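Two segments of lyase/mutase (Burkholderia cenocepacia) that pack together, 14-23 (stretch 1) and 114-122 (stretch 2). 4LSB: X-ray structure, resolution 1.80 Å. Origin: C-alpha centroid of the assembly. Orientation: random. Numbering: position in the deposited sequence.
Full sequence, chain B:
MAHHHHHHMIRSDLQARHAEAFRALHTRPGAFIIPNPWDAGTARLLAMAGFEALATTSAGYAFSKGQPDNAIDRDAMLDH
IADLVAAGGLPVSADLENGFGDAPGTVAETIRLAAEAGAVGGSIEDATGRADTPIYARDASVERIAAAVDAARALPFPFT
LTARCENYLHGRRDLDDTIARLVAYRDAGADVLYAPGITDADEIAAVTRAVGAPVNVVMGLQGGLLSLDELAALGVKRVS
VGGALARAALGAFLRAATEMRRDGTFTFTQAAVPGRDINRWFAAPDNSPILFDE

Stretch 1, residues 14-23: LQARHAEAFR
Stretch 2 114-122: AAEAGAVGG

Residues 14-23 form a continuous helix, with phi/psi near -63/-42 and the usual i to i+4 bonds, such as Ala19 N to Gln15 O at 2.8 Å. It packs against a helix end and the turn into a strand. Two CA-CA approaches mark the register, Gln15 to Gly118 at 6.6 Å and Ala19 to Val120 at 5.1 Å. Together the segments bury 296 Å².

Val120 (phi/psi -111/4, chi1 m at -69°) covers the most surface. Its CA-to-CB bond points toward the helix, and its branched side chain fits among small and apolar groups: CG1 lies 3.6 Å from Ala19 CB and 3.7 Å from Gln15 CG, while CG2 lies 4.0 Å from Phe22 CB. The small methyl of Ala19 accompanies the close backbone approach here.

Gln15 supplies the polar half. Its CA-to-CB bond points sideways, but an extended chain (chi1 -171°, t; chi2 166°, t; chi3 21°) carries the amide to the helix end and the turn after it, where NE2 meets two backbone carbonyls. NE2 donates to Ala115 O at 3.0 Å, nearly straight at 171°, and more weakly to Ala119 O at 3.0 Å and 129°. An amide suits this place because its other end is an acceptor: water 1 lies 3.0 Å from Gln15 OE1 and 2.7 Å from Glu116 O, and can bridge the two.

The turn is a Schellman motif, with Gly118 N bonded to Ala115 O at 2.8 Å, so that this carbonyl accepts twice, and Ala119 N to Ala114 O at 3.2 Å. Gly118 adopts phi/psi 113/-1, where a CB would jam against the preceding carbonyl O, so glycine fits.

The CA-to-CB bond of Phe22 (chi1 -170°, t; chi2 55°) points toward the second segment, and its ring lies oblique to Val120 CG2 and Gly121 CA. Gly121, extended at -161/170, brings CA to 4.5 Å from Phe22 CE2; an ideal CB would lie only 3.0 Å from that atom.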

# COMPACT_ATOMS: atom_id res chain seq x y z
N LEU B 14 15.68 15.69 -16.63
CA LEU B 14 15.42 15.40 -15.22
C LEU B 14 16.19 14.16 -14.71
O LEU B 14 16.76 14.17 -13.63
CB LEU B 14 13.92 15.22 -15.02
CG LEU B 14 13.41 14.87 -13.61
CD1 LEU B 14 13.79 15.95 -12.60
CD2 LEU B 14 11.89 14.66 -13.62
N GLN B 15 16.20 13.09 -15.50
CA GLN B 15 16.92 11.90 -15.09
C GLN B 15 18.39 12.19 -14.86
O GLN B 15 18.96 11.72 -13.87
CB GLN B 15 16.81 10.79 -16.11
CG GLN B 15 17.37 9.49 -15.56
CD GLN B 15 17.00 8.30 -16.39
OE1 GLN B 15 16.66 8.43 -17.56
NE2 GLN B 15 17.05 7.14 -15.79
N ALA B 16 18.99 12.96 -15.76
CA ALA B 16 20.39 13.30 -15.60
C ALA B 16 20.63 14.16 -14.35
O ALA B 16 21.63 13.98 -13.66
CB ALA B 16 20.91 14.00 -16.83
N ARG B 17 19.69 15.06 -14.05
CA ARG B 17 19.77 15.91 -12.85
C ARG B 17 19.68 15.01 -11.61
O ARG B 17 20.49 15.13 -10.74
CB ARG B 17 18.67 16.97 -12.78
N HIS B 18 18.71 14.10 -11.58
CA HIS B 18 18.59 13.18 -10.46
C HIS B 18 19.78 12.29 -10.31
O HIS B 18 20.18 11.98 -9.19
CB HIS B 18 17.36 12.32 -10.60
CG HIS B 18 16.10 13.07 -10.37
ND1 HIS B 18 14.87 12.56 -10.68
CD2 HIS B 18 15.88 14.28 -9.81
CE1 HIS B 18 13.93 13.41 -10.33
NE2 HIS B 18 14.52 14.47 -9.80
N ALA B 19 20.40 11.94 -11.43
CA ALA B 19 21.55 11.02 -11.41
C ALA B 19 22.73 11.67 -10.73
O ALA B 19 23.45 11.07 -9.89
CB ALA B 19 21.93 10.56 -12.82
N GLU B 20 22.92 12.93 -11.06
CA GLU B 20 24.00 13.68 -10.44
C GLU B 20 23.73 13.98 -8.99
O GLU B 20 24.66 13.90 -8.16
CB GLU B 20 24.26 15.00 -11.17
CG GLU B 20 25.42 15.79 -10.54
CD GLU B 20 26.75 15.02 -10.44
OE1 GLU B 20 27.12 14.24 -11.36
OE2 GLU B 20 27.45 15.22 -9.41
N ALA B 21 22.52 14.38 -8.68
CA ALA B 21 22.17 14.61 -7.28
C ALA B 21 22.39 13.33 -6.44
O ALA B 21 22.92 13.36 -5.30
CB ALA B 21 20.74 15.11 -7.19
N PHE B 22 22.02 12.19 -7.00
CA PHE B 22 22.13 10.92 -6.30
C PHE B 22 23.59 10.56 -6.06
O PHE B 22 23.96 10.17 -4.95
CB PHE B 22 21.45 9.81 -7.06
CG PHE B 22 21.33 8.54 -6.27
CD1 PHE B 22 20.72 8.54 -5.02
CD2 PHE B 22 21.80 7.37 -6.76
CE1 PHE B 22 20.59 7.34 -4.29
CE2 PHE B 22 21.66 6.17 -6.05
CZ PHE B 22 21.06 6.18 -4.81
N ARG B 23 24.43 10.69 -7.10
CA ARG B 23 25.85 10.37 -6.96
C ARG B 23 26.48 11.28 -5.86
O ARG B 23 27.24 10.79 -5.04
CB ARG B 23 26.60 10.53 -8.30
CG ARG B 23 28.08 10.13 -8.27
CD ARG B 23 28.93 10.89 -9.32
NE ARG B 23 28.94 12.34 -9.02
CZ ARG B 23 29.74 12.96 -8.13
NH1 ARG B 23 30.67 12.29 -7.44
NH2 ARG B 23 29.60 14.26 -7.93
N ALA B 114 16.31 -0.87 -16.43
CA ALA B 114 15.99 -0.16 -15.19
C ALA B 114 16.24 1.31 -15.42
O ALA B 114 15.46 2.14 -15.01
CB ALA B 114 16.81 -0.67 -14.03
N ALA B 115 17.30 1.64 -16.14
CA ALA B 115 17.57 3.03 -16.46
C ALA B 115 16.48 3.60 -17.36
O ALA B 115 16.00 4.72 -17.15
CB ALA B 115 18.96 3.20 -17.10
N GLU B 116 16.05 2.80 -18.34
CA GLU B 116 15.03 3.23 -19.26
C GLU B 116 13.75 3.53 -18.47
O GLU B 116 13.07 4.51 -18.75
CB GLU B 116 14.84 2.14 -20.32
CG GLU B 116 13.99 2.47 -21.51
CD GLU B 116 14.04 1.31 -22.53
OE1 GLU B 116 14.81 1.42 -23.53
OE2 GLU B 116 13.37 0.25 -22.31
N ALA B 117 13.48 2.74 -17.42
CA ALA B 117 12.33 2.99 -16.53
C ALA B 117 12.47 4.18 -15.62
O ALA B 117 11.51 4.57 -14.95
CB ALA B 117 12.02 1.75 -15.70
N GLY B 118 13.67 4.78 -15.58
CA GLY B 118 13.89 6.02 -14.90
C GLY B 118 14.77 5.99 -13.67
O GLY B 118 15.04 7.02 -13.05
N ALA B 119 15.23 4.81 -13.31
CA ALA B 119 16.14 4.68 -12.18
C ALA B 119 17.51 5.30 -12.49
O ALA B 119 18.00 5.25 -13.61
CB ALA B 119 16.28 3.22 -11.77
N VAL B 120 18.12 5.87 -11.46
CA VAL B 120 19.47 6.38 -11.60
C VAL B 120 20.47 5.56 -10.82
O VAL B 120 21.64 5.89 -10.73
CB VAL B 120 19.57 7.84 -11.22
CG1 VAL B 120 18.86 8.71 -12.22
CG2 VAL B 120 19.04 8.08 -9.81
N GLY B 121 20.01 4.50 -10.22
CA GLY B 121 20.88 3.55 -9.59
C GLY B 121 20.15 2.24 -9.40
O GLY B 121 18.92 2.14 -9.56
N GLY B 122 20.88 1.24 -9.03
CA GLY B 122 20.26 -0.05 -8.65
C GLY B 122 21.24 -1.06 -8.12
O GLY B 122 22.43 -0.87 -8.26
O HOH W 1 14.19 6.96 -18.46